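Local structure of alpha-glucosidase (Pseudoalteromonas sp. K8, 5HQA) at residues Met273-His278 against Phe462-Thr467; Pro472-Met477 against Met488-Gly493; Leu497-Leu502 against Asn507-Thr512. The protein hydrolyses alpha-glucosidic bonds as a calcium-containing, chloride-activated member of glycoside hydrolase family 97, held here with the inhibitor acarbose in its pocket. One frame throughout, in Å; residues are numbered along the deposited sequence.

Interaction 1 (Met273-His278 against Phe462-Thr467). With GLC (alpha-D-glucopyranose), chain B; GLC (alpha-D-glucopyranose), chain C; AC1 (4,6-dideoxy-4-{[(1S,4R,5S,6S)-4,5,6-trihydroxy-3-(hydroxymethyl)cyclohex-2-en-1-yl]amino}-alpha-D-glucopyranose), chain D.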
loop_
_atom_site.group_PDB
_atom_site.type_symbol
_atom_site.label_atom_id
_atom_site.label_comp_id
_atom_site.label_asym_id
_atom_site.label_seq_id
_atom_site.Cartn_x
_atom_site.Cartn_y
_atom_site.Cartn_z
ATOM N N MET A 273 -0.181 -19.476 -14.145
ATOM C CA MET A 273 -0.310 -18.661 -15.352
ATOM C C MET A 273 0.894 -17.743 -15.525
ATOM O O MET A 273 1.356 -17.523 -16.649
ATOM C CB MET A 273 -1.605 -17.841 -15.325
ATOM C CG MET A 273 -2.852 -18.648 -15.699
ATOM S SD MET A 273 -3.582 -19.465 -14.257
ATOM C CE MET A 273 -4.414 -18.078 -13.470
ATOM N N HIS A 274 1.423 -17.201 -14.426
ATOM C CA HIS A 274 2.574 -16.307 -14.541
ATOM C C HIS A 274 3.840 -17.038 -14.970
ATOM O O HIS A 274 4.694 -16.441 -15.637
ATOM C CB HIS A 274 2.799 -15.566 -13.224
ATOM C CG HIS A 274 1.814 -14.471 -13.008
ATOM N ND1 HIS A 274 2.004 -13.199 -13.502
ATOM C CD2 HIS A 274 0.593 -14.471 -12.419
ATOM C CE1 HIS A 274 0.956 -12.451 -13.198
ATOM N NE2 HIS A 274 0.086 -13.200 -12.543
ATOM N N ILE A 275 3.989 -18.315 -14.616
ATOM C CA ILE A 275 5.154 -19.078 -15.058
ATOM C C ILE A 275 4.814 -19.997 -16.231
ATOM O O ILE A 275 5.620 -20.857 -16.596
ATOM C CB ILE A 275 5.804 -19.858 -13.899
ATOM C CG1 ILE A 275 4.896 -20.978 -13.389
ATOM C CG2 ILE A 275 6.172 -18.898 -12.760
ATOM C CD1 ILE A 275 5.573 -21.881 -12.366
ATOM N N ASN A 276 3.633 -19.824 -16.828
ATOM C CA ASN A 276 3.241 -20.446 -18.093
ATOM C C ASN A 276 3.064 -21.949 -17.998
ATOM O O ASN A 276 3.182 -22.646 -19.004
ATOM C CB ASN A 276 4.215 -20.102 -19.218
ATOM C CG ASN A 276 4.001 -18.704 -19.737
ATOM O OD1 ASN A 276 3.004 -18.424 -20.400
ATOM N ND2 ASN A 276 4.932 -17.809 -19.429
ATOM N N THR A 277 2.745 -22.478 -16.822
ATOM C CA THR A 277 2.257 -23.847 -16.793
ATOM C C THR A 277 0.759 -23.923 -17.054
ATOM O O THR A 277 0.249 -25.002 -17.381
ATOM C CB THR A 277 2.579 -24.517 -15.459
ATOM O OG1 THR A 277 1.870 -23.864 -14.406
ATOM C CG2 THR A 277 4.074 -24.464 -15.178
ATOM N N HIS A 278 0.053 -22.800 -16.939
ATOM C CA HIS A 278 -1.367 -22.722 -17.235
ATOM C C HIS A 278 -1.642 -21.463 -18.036
ATOM O O HIS A 278 -0.806 -20.558 -18.123
ATOM C CB HIS A 278 -2.216 -22.707 -15.963
ATOM C CG HIS A 278 -2.093 -23.951 -15.145
ATOM N ND1 HIS A 278 -1.196 -24.072 -14.106
ATOM C CD2 HIS A 278 -2.748 -25.132 -15.217
ATOM C CE1 HIS A 278 -1.310 -25.270 -13.565
ATOM N NE2 HIS A 278 -2.245 -25.935 -14.221
ATOM N N PHE A 462 6.493 -9.825 -10.809
ATOM C CA PHE A 462 7.621 -9.402 -11.638
ATOM C C PHE A 462 8.808 -10.338 -11.520
ATOM O O PHE A 462 9.725 -10.250 -12.341
ATOM C CB PHE A 462 8.043 -7.972 -11.297
ATOM C CG PHE A 462 7.160 -6.942 -11.921
ATOM C CD1 PHE A 462 5.935 -6.619 -11.343
ATOM C CD2 PHE A 462 7.524 -6.333 -13.110
ATOM C CE1 PHE A 462 5.094 -5.685 -11.945
ATOM C CE2 PHE A 462 6.695 -5.397 -13.716
ATOM C CZ PHE A 462 5.478 -5.073 -13.138
ATOM N N ASN A 463 8.808 -11.233 -10.533
ATOM C CA ASN A 463 9.863 -12.225 -10.430
ATOM C C ASN A 463 9.609 -13.435 -11.304
ATOM O O ASN A 463 10.497 -14.283 -11.427
ATOM C CB ASN A 463 10.033 -12.643 -8.974
ATOM C CG ASN A 463 10.528 -11.506 -8.119
ATOM O OD1 ASN A 463 11.221 -10.613 -8.611
ATOM N ND2 ASN A 463 10.166 -11.516 -6.844
ATOM N N ALA A 464 8.435 -13.531 -11.924
ATOM C CA ALA A 464 8.185 -14.587 -12.899
ATOM C C ALA A 464 8.640 -14.200 -14.302
ATOM O O ALA A 464 9.085 -15.067 -15.060
ATOM C CB ALA A 464 6.697 -14.949 -12.926
ATOM N N TRP A 465 8.549 -12.910 -14.661
ATOM C CA TRP A 465 8.813 -12.519 -16.043
ATOM C C TRP A 465 9.404 -11.116 -16.189
ATOM O O TRP A 465 9.469 -10.623 -17.323
ATOM C CB TRP A 465 7.504 -12.609 -16.865
ATOM C CG TRP A 465 6.288 -12.173 -16.069
ATOM C CD1 TRP A 465 5.302 -12.982 -15.567
ATOM C CD2 TRP A 465 5.951 -10.838 -15.666
ATOM N NE1 TRP A 465 4.369 -12.228 -14.893
ATOM C CE2 TRP A 465 4.746 -10.913 -14.933
ATOM C CE3 TRP A 465 6.547 -9.584 -15.859
ATOM C CZ2 TRP A 465 4.128 -9.783 -14.388
ATOM C CZ3 TRP A 465 5.930 -8.462 -15.321
ATOM C CH2 TRP A 465 4.737 -8.568 -14.593
ATOM N N GLY A 466 9.855 -10.464 -15.107
ATOM C CA GLY A 466 10.102 -9.025 -15.164
ATOM C C GLY A 466 11.152 -8.615 -16.182
ATOM O O GLY A 466 11.029 -7.561 -16.823
ATOM N N THR A 467 12.197 -9.432 -16.337
ATOM C CA THR A 467 13.271 -9.186 -17.304
ATOM C C THR A 467 13.823 -7.751 -17.244
ATOM O O THR A 467 13.707 -7.000 -18.216
ATOM C CB THR A 467 12.781 -9.481 -18.752
ATOM O OG1 THR A 467 11.917 -10.626 -18.733
ATOM C CG2 THR A 467 13.947 -9.793 -19.655
HETATM C C1 GLC B . 9.975 -6.971 -19.908
HETATM C C2 GLC B . 9.456 -8.170 -20.687
HETATM C C3 GLC B . 7.975 -8.428 -20.623
HETATM C C4 GLC B . 7.103 -7.516 -19.825
HETATM C C5 GLC B . 7.718 -6.220 -19.290
HETATM C C6 GLC B . 7.854 -6.219 -17.816
HETATM O O1 GLC B . 11.153 -6.518 -20.484
HETATM O O2 GLC B . 9.798 -8.012 -22.074
HETATM O O3 GLC B . 7.798 -9.817 -20.167
HETATM O O4 GLC B . 6.035 -7.023 -20.745
HETATM O O5 GLC B . 9.017 -5.853 -19.906
HETATM O O6 GLC B . 7.468 -4.929 -17.381
HETATM C C1 GLC C . 4.815 -7.703 -20.719
HETATM C C2 GLC C . 3.706 -6.663 -20.812
HETATM C C3 GLC C . 3.398 -6.014 -19.489
HETATM C C4 GLC C . 2.929 -7.046 -18.519
HETATM C C5 GLC C . 3.945 -8.183 -18.336
HETATM C C6 GLC C . 3.246 -9.393 -17.795
HETATM O O2 GLC C . 4.101 -5.672 -21.769
HETATM O O3 GLC C . 2.364 -4.988 -19.684
HETATM O O4 GLC C . 2.604 -6.426 -17.195
HETATM O O5 GLC C . 4.692 -8.640 -19.559
HETATM O O6 GLC C . 2.664 -10.151 -18.833
HETATM C C1 AC1 D . 1.234 -6.230 -17.083
HETATM O O2 AC1 D . 1.833 -4.235 -15.901
HETATM C C2 AC1 D . 0.890 -5.321 -15.913
HETATM C C4A AC1 D . -2.894 -10.753 -12.204
HETATM C C3 AC1 D . 0.893 -6.069 -14.607
HETATM O O3 AC1 D . 0.637 -5.170 -13.514
HETATM C C4 AC1 D . -0.114 -7.188 -14.657
HETATM N N4A AC1 D . -0.391 -7.801 -13.319
HETATM C C5 AC1 D . 0.575 -8.156 -15.606
HETATM O O5 AC1 D . 0.545 -7.558 -16.969
HETATM C C6 AC1 D . -0.037 -9.521 -15.669
HETATM C C1B AC1 D . -1.853 -7.952 -12.983
HETATM C C2B AC1 D . -2.021 -8.563 -11.439
HETATM O O2B AC1 D . -1.205 -7.774 -10.573
HETATM C C3B AC1 D . -1.731 -9.937 -11.398
HETATM O O3B AC1 D . -1.685 -10.469 -10.050
HETATM O O4 AC1 D . -2.557 -12.124 -12.291
HETATM C C5B AC1 D . -3.133 -10.233 -13.530
HETATM C C7B AC1 D . -2.597 -8.744 -13.904
HETATM C C6B AC1 D . -4.345 -10.792 -14.294
HETATM O O6B AC1 D . -5.494 -10.254 -13.718
#

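Interaction 2 (Pro472-Met477 against Met488-Gly493)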
loop_
_atom_site.group_PDB
_atom_site.type_symbol
_atom_site.label_atom_id
_atom_site.label_comp_id
_atom_site.label_asym_id
_atom_site.label_seq_id
_atom_site.Cartn_x
_atom_site.Cartn_y
_atom_site.Cartn_z
ATOM N N PRO A 472 17.603 -7.643 -5.404
ATOM C CA PRO A 472 17.691 -7.954 -3.968
ATOM C C PRO A 472 17.261 -6.822 -3.046
ATOM O O PRO A 472 16.674 -7.095 -1.990
ATOM C CB PRO A 472 19.174 -8.289 -3.800
ATOM C CG PRO A 472 19.517 -8.938 -5.116
ATOM C CD PRO A 472 18.764 -8.159 -6.155
ATOM N N GLU A 473 17.514 -5.561 -3.407
ATOM C CA GLU A 473 17.177 -4.447 -2.515
ATOM C C GLU A 473 15.687 -4.100 -2.502
ATOM O O GLU A 473 15.269 -3.232 -1.721
ATOM C CB GLU A 473 17.977 -3.200 -2.913
ATOM C CG GLU A 473 17.493 -2.583 -4.221
ATOM C CD GLU A 473 18.307 -1.370 -4.646
ATOM O OE1 GLU A 473 19.306 -1.029 -3.965
ATOM O OE2 GLU A 473 17.944 -0.761 -5.675
ATOM N N HIS A 474 14.878 -4.753 -3.339
ATOM C CA HIS A 474 13.511 -4.284 -3.569
ATOM C C HIS A 474 12.685 -4.253 -2.278
ATOM O O HIS A 474 11.993 -3.264 -2.000
ATOM C CB HIS A 474 12.833 -5.162 -4.623
ATOM C CG HIS A 474 11.497 -4.647 -5.063
ATOM N ND1 HIS A 474 11.321 -3.381 -5.590
ATOM C CD2 HIS A 474 10.272 -5.224 -5.045
ATOM C CE1 HIS A 474 10.043 -3.203 -5.877
ATOM N NE2 HIS A 474 9.387 -4.308 -5.561
ATOM N N ILE A 475 12.712 -5.335 -1.486
ATOM C CA ILE A 475 11.887 -5.352 -0.276
ATOM C C ILE A 475 12.306 -4.230 0.670
ATOM O O ILE A 475 11.457 -3.531 1.243
ATOM C CB ILE A 475 11.951 -6.723 0.429
ATOM C CG1 ILE A 475 11.576 -7.858 -0.537
ATOM C CG2 ILE A 475 11.041 -6.714 1.664
ATOM C CD1 ILE A 475 10.207 -7.687 -1.192
ATOM N N SER A 476 13.615 -4.036 0.852
ATOM C CA SER A 476 14.067 -2.993 1.763
ATOM C C SER A 476 13.827 -1.598 1.202
ATOM O O SER A 476 13.931 -0.623 1.953
ATOM C CB SER A 476 15.546 -3.197 2.101
ATOM O OG SER A 476 16.353 -2.991 0.952
ATOM N N MET A 477 13.521 -1.477 -0.094
ATOM C CA MET A 477 13.000 -0.219 -0.626
ATOM C C MET A 477 11.516 -0.069 -0.310
ATOM O O MET A 477 11.087 0.958 0.227
ATOM C CB MET A 477 13.218 -0.151 -2.138
ATOM C CG MET A 477 14.666 -0.045 -2.556
ATOM S SD MET A 477 15.369 1.557 -2.090
ATOM C CE MET A 477 16.993 1.411 -2.862
ATOM N N MET A 488 0.081 -4.069 1.475
ATOM C CA MET A 488 0.324 -4.446 0.091
ATOM C C MET A 488 0.123 -5.938 -0.086
ATOM O O MET A 488 0.627 -6.733 0.715
ATOM C CB MET A 488 1.733 -4.075 -0.363
ATOM C CG MET A 488 2.022 -4.550 -1.790
ATOM S SD MET A 488 3.714 -4.233 -2.294
ATOM C CE MET A 488 3.700 -4.876 -3.979
ATOM N N ASP A 489 -0.603 -6.306 -1.143
ATOM C CA ASP A 489 -0.743 -7.692 -1.595
ATOM C C ASP A 489 0.471 -8.032 -2.463
ATOM O O ASP A 489 0.442 -7.940 -3.691
ATOM C CB ASP A 489 -2.054 -7.859 -2.366
ATOM C CG ASP A 489 -2.343 -9.311 -2.767
ATOM O OD1 ASP A 489 -2.129 -10.229 -1.933
ATOM O OD2 ASP A 489 -2.817 -9.529 -3.919
ATOM N N PHE A 490 1.568 -8.425 -1.799
ATOM C CA PHE A 490 2.826 -8.726 -2.489
ATOM C C PHE A 490 2.849 -10.132 -3.089
ATOM O O PHE A 490 3.621 -10.386 -4.026
ATOM C CB PHE A 490 4.001 -8.558 -1.511
ATOM C CG PHE A 490 5.357 -8.760 -2.144
ATOM C CD1 PHE A 490 6.025 -7.692 -2.729
ATOM C CD2 PHE A 490 5.955 -10.019 -2.160
ATOM C CE1 PHE A 490 7.269 -7.874 -3.330
ATOM C CE2 PHE A 490 7.200 -10.216 -2.764
ATOM C CZ PHE A 490 7.854 -9.139 -3.351
ATOM N N THR A 491 1.994 -11.028 -2.591
ATOM C CA THR A 491 1.950 -12.477 -2.817
ATOM C C THR A 491 3.314 -13.103 -2.510
ATOM O O THR A 491 4.018 -13.562 -3.417
ATOM C CB THR A 491 1.460 -12.835 -4.235
ATOM O OG1 THR A 491 2.471 -12.590 -5.218
ATOM C CG2 THR A 491 0.204 -12.037 -4.599
ATOM N N PRO A 492 3.701 -13.171 -1.236
ATOM C CA PRO A 492 4.984 -13.773 -0.863
ATOM C C PRO A 492 4.927 -15.297 -0.935
ATOM O O PRO A 492 3.900 -15.898 -1.255
ATOM C CB PRO A 492 5.172 -13.295 0.576
ATOM C CG PRO A 492 3.785 -13.199 1.095
ATOM C CD PRO A 492 2.969 -12.676 -0.057
ATOM N N GLY A 493 6.065 -15.925 -0.635
ATOM C CA GLY A 493 6.075 -17.355 -0.370
ATOM C C GLY A 493 6.392 -18.265 -1.542
ATOM O O GLY A 493 5.850 -19.370 -1.626
#

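Interaction 3 (Leu497-Leu502 against Asn507-Thr512)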
loop_
_atom_site.group_PDB
_atom_site.type_symbol
_atom_site.label_atom_id
_atom_site.label_comp_id
_atom_site.label_asym_id
_atom_site.label_seq_id
_atom_site.Cartn_x
_atom_site.Cartn_y
_atom_site.Cartn_z
ATOM N N LEU A 497 12.281 -21.642 -6.443
ATOM C CA LEU A 497 12.944 -20.492 -7.034
ATOM C C LEU A 497 13.686 -20.846 -8.313
ATOM O O LEU A 497 14.384 -19.988 -8.862
ATOM C CB LEU A 497 13.927 -19.887 -6.030
ATOM C CG LEU A 497 13.337 -19.519 -4.676
ATOM C CD1 LEU A 497 14.458 -19.328 -3.677
ATOM C CD2 LEU A 497 12.524 -18.243 -4.796
ATOM N N SER A 498 13.550 -22.085 -8.795
ATOM C CA SER A 498 14.415 -22.635 -9.833
ATOM C C SER A 498 13.712 -22.863 -11.165
ATOM O O SER A 498 14.319 -23.451 -12.063
ATOM C CB SER A 498 15.020 -23.965 -9.366
ATOM O OG SER A 498 15.746 -23.821 -8.157
ATOM N N PHE A 499 12.461 -22.418 -11.323
ATOM C CA PHE A 499 11.674 -22.779 -12.503
ATOM C C PHE A 499 12.265 -22.232 -13.798
ATOM O O PHE A 499 11.965 -22.761 -14.877
ATOM C CB PHE A 499 10.223 -22.297 -12.341
ATOM C CG PHE A 499 10.106 -20.850 -11.933
ATOM C CD1 PHE A 499 10.117 -20.491 -10.591
ATOM C CD2 PHE A 499 9.989 -19.852 -12.888
ATOM C CE1 PHE A 499 10.028 -19.152 -10.205
ATOM C CE2 PHE A 499 9.894 -18.514 -12.510
ATOM C CZ PHE A 499 9.911 -18.165 -11.162
ATOM N N ASN A 500 13.086 -21.186 -13.722
ATOM C CA ASN A 500 13.788 -20.651 -14.880
ATOM C C ASN A 500 15.293 -20.863 -14.784
ATOM O O ASN A 500 16.048 -20.267 -15.563
ATOM C CB ASN A 500 13.483 -19.158 -15.045
ATOM C CG ASN A 500 12.154 -18.899 -15.734
ATOM O OD1 ASN A 500 11.733 -19.661 -16.612
ATOM N ND2 ASN A 500 11.495 -17.807 -15.358
ATOM N N GLY A 501 15.748 -21.680 -13.848
ATOM C CA GLY A 501 17.176 -21.793 -13.587
ATOM C C GLY A 501 17.635 -20.855 -12.486
ATOM O O GLY A 501 17.060 -19.791 -12.246
ATOM N N LEU A 502 18.697 -21.267 -11.795
ATOM C CA LEU A 502 19.277 -20.466 -10.722
ATOM C C LEU A 502 20.260 -19.455 -11.315
ATOM O O LEU A 502 20.329 -19.255 -12.533
ATOM C CB LEU A 502 19.935 -21.367 -9.683
ATOM C CG LEU A 502 18.952 -22.179 -8.834
ATOM C CD1 LEU A 502 19.689 -23.010 -7.800
ATOM C CD2 LEU A 502 17.925 -21.262 -8.172
ATOM N N ASN A 507 14.804 -14.971 -14.743
ATOM C CA ASN A 507 13.615 -14.427 -14.090
ATOM C C ASN A 507 13.221 -15.352 -12.945
ATOM O O ASN A 507 12.719 -16.457 -13.172
ATOM C CB ASN A 507 12.466 -14.261 -15.082
ATOM C CG ASN A 507 12.615 -13.015 -15.953
ATOM O OD1 ASN A 507 12.990 -11.928 -15.473
ATOM N ND2 ASN A 507 12.311 -13.166 -17.241
ATOM N N ARG A 508 13.449 -14.896 -11.717
ATOM C CA ARG A 508 13.158 -15.629 -10.493
ATOM C C ARG A 508 13.189 -14.626 -9.356
ATOM O O ARG A 508 13.766 -13.544 -9.513
ATOM C CB ARG A 508 14.199 -16.731 -10.245
ATOM C CG ARG A 508 15.620 -16.209 -10.422
ATOM C CD ARG A 508 16.676 -17.037 -9.693
ATOM N NE ARG A 508 16.584 -16.926 -8.239
ATOM C CZ ARG A 508 17.593 -17.176 -7.408
ATOM N NH1 ARG A 508 18.788 -17.524 -7.886
ATOM N NH2 ARG A 508 17.412 -17.072 -6.095
ATOM N N PRO A 509 12.587 -14.942 -8.205
ATOM C CA PRO A 509 12.857 -14.112 -7.020
ATOM C C PRO A 509 14.340 -14.187 -6.708
ATOM O O PRO A 509 14.912 -15.272 -6.582
ATOM C CB PRO A 509 11.996 -14.749 -5.917
ATOM C CG PRO A 509 10.937 -15.543 -6.666
ATOM C CD PRO A 509 11.651 -16.040 -7.902
ATOM N N GLN A 510 14.974 -13.022 -6.641
ATOM C CA GLN A 510 16.408 -12.959 -6.369
ATOM C C GLN A 510 16.630 -12.874 -4.860
ATOM O O GLN A 510 17.091 -11.872 -4.314
ATOM C CB GLN A 510 17.027 -11.788 -7.119
ATOM C CG GLN A 510 16.901 -11.973 -8.625
ATOM C CD GLN A 510 17.716 -10.974 -9.415
ATOM O OE1 GLN A 510 17.864 -9.814 -9.014
ATOM N NE2 GLN A 510 18.261 -11.423 -10.546
ATOM N N THR A 511 16.223 -13.950 -4.186
ATOM C CA THR A 511 16.222 -14.031 -2.729
ATOM C C THR A 511 16.567 -15.454 -2.315
ATOM O O THR A 511 16.589 -16.375 -3.137
ATOM C CB THR A 511 14.864 -13.654 -2.104
ATOM O OG1 THR A 511 13.982 -14.784 -2.146
ATOM C CG2 THR A 511 14.204 -12.469 -2.817
ATOM N N THR A 512 16.832 -15.627 -1.021
ATOM C CA THR A 512 16.913 -16.951 -0.427
ATOM C C THR A 512 15.519 -17.416 -0.016
ATOM O O THR A 512 14.547 -16.660 -0.034
ATOM C CB THR A 512 17.835 -16.963 0.798
ATOM O OG1 THR A 512 17.245 -16.172 1.838
ATOM C CG2 THR A 512 19.219 -16.418 0.455
#

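Interaction 1 (Met273-His278 against Phe462-Thr467)
His-274 and Trp-465 meet rim to rim, their planes 23° apart, with neither ring over the face of the other. The indole N-H is the donor: Trp-465 NE1 lies 2.9 Å from His-274 ND1, the N-H...N angle is 177°, and each nitrogen sits in the plane of the other ring. With ND1 accepting, the proton is on the far nitrogen, and His-274 NE2 donates a hydrogen bond to AC1 O4 at 2.9 Å. His-274 is thus gripped at both ring nitrogens, by the indole N-H and by the hydroxyl O4 of the cyclitol ring of AC1. With CG between the backbone N and the carbonyl carbon (chi1 37°), the indole lies flat beside the ligand: GLC C6 of chain C rests 3.4 Å above one face, offset toward the rim, while Trp-465 CH2 stands 3.6 Å above the Phe-462 ring, over its centre. A leucine in place of the tryptophan would probably leave His-274 ND1 without its donor, the imidazole less firmly fixed in rotation, and the chain C glucose without its flat platform. Beside the rings, Ala-464 CB packs 4.0 Å from Ile-275 CG2. The contact joins the end of helix 271-274, just after barrel strand 264-269, to the short, weakly bonded helix 462-465, which follows barrel strand 451-454.

Interaction 2 (Pro472-Met477 against Met488-Gly493)
Phe-490 and Ile-475 meet in the buried layer around the TIM-barrel-like catalytic domain, where helix 474-478 packs against the irregular segment 488-493. The apolar contact is small: Ile-475 CD1 reaches the far end of the phenyl ring, 3.5 Å from Phe-490 CZ, coming in obliquely. Phe-490 has CG anti to its backbone N (chi1 -176°), which sends the ring out toward the helix. Leu-519 of helix 513-522 and Leu-523 also touch it.

The aromatic contact is looser. His-474 CD2 and Phe-490 CE1 stand 4.4 Å apart, each near the plane of the other ring, an approach of edges without stacking. The polar end of the imidazole is engaged outside the pair, where NE2 is hydrogen-bonded to the carbonyl of Arg-458.

No hydrogen bond crosses between the two segments; their polar groups bond within each segment or to the surrounding fold. Asp-489 is the centre of an inverse gamma turn, and its carboxylate meets Tyr-266, Asn-434 and His-436; since His-436 also bonds AC1, this places Asp-489 in the second shell of the pocket. Thr-491 OG1 donates to Phe-490 O at 2.8 Å. Within 472-477, Glu-473 O accepts both Met-477 N, at 3.0 Å, and Ser-476 OG, at 2.9 Å, the hydroxyl tilted 32° from the carbonyl plane.

Interaction 3 (Leu497-Leu502 against Asn507-Thr512)
Leu-497 lies against Pro-509, its CD2 methyl 3.6 Å from Pro-509 CG. Next to it the Phe-499 ring comes obliquely to the other segment, with CE2 3.6 Å from Asn-507 O and, on the same slant, CE1 4.2 Å from Pro-509 CD. The polar counterpart is one bond: Asn-500 ND2 donates to Asn-507 O at 2.8 Å, nearly straight at 168°, in the carbonyl plane and on a lone pair.

Arg-508 runs past the other segment, its CB 3.5 Å from Leu-497 O. Its chain bends at chi3 (-69°), turning the guanidinium back so that NE reaches Pro-509 O at 2.9 Å, from above the carbonyl plane. Leu-502 CD2 rests over one face of the group, 3.8 Å from Arg-508 NH1, and NH2 is bonded to the carbonyl of Trp-624.

Further out, a type I beta turn from Ser-498 to Gly-501, closed by Gly-501 N to Ser-498 O at 2.9 Å, presents Phe-499 and Asn-500 together. Tyr-629 holds Leu-497 N and Ser-498 OG; Thr-512, at the N-cap of helix 513-522, also bonds Asp-618. These ties extend into the C-terminal beta domain, so this is a folded-back loop of the catalytic domain, packed at the domain junction and leading into helix 513-522.

All three contacts lie in the catalytic domain, in series along the chain, but their relation to the sugar differs. Interaction 1 touches it directly. Interaction 3, with its centre 11 Å away, adjoins the segment 462-467 that lines the pocket: Asn-507 OD1 lies 2.8 Å from Thr-467 N, a probable hydrogen bond, and Pro-509 N is 3.5 Å from Asn-463 CB. The Asn-507 side chain itself stays about 6 Å from a bound glucose. Interaction 2 is set deeper, its centre 16 Å from that of interaction 1, with nearest atoms about 5 Å apart and no touch; the Phe-490 side chain is about 10 Å from AC1. Interactions 2 and 3 meet where Pro-472 CD packs 3.4 Å from Gln-510 OE1.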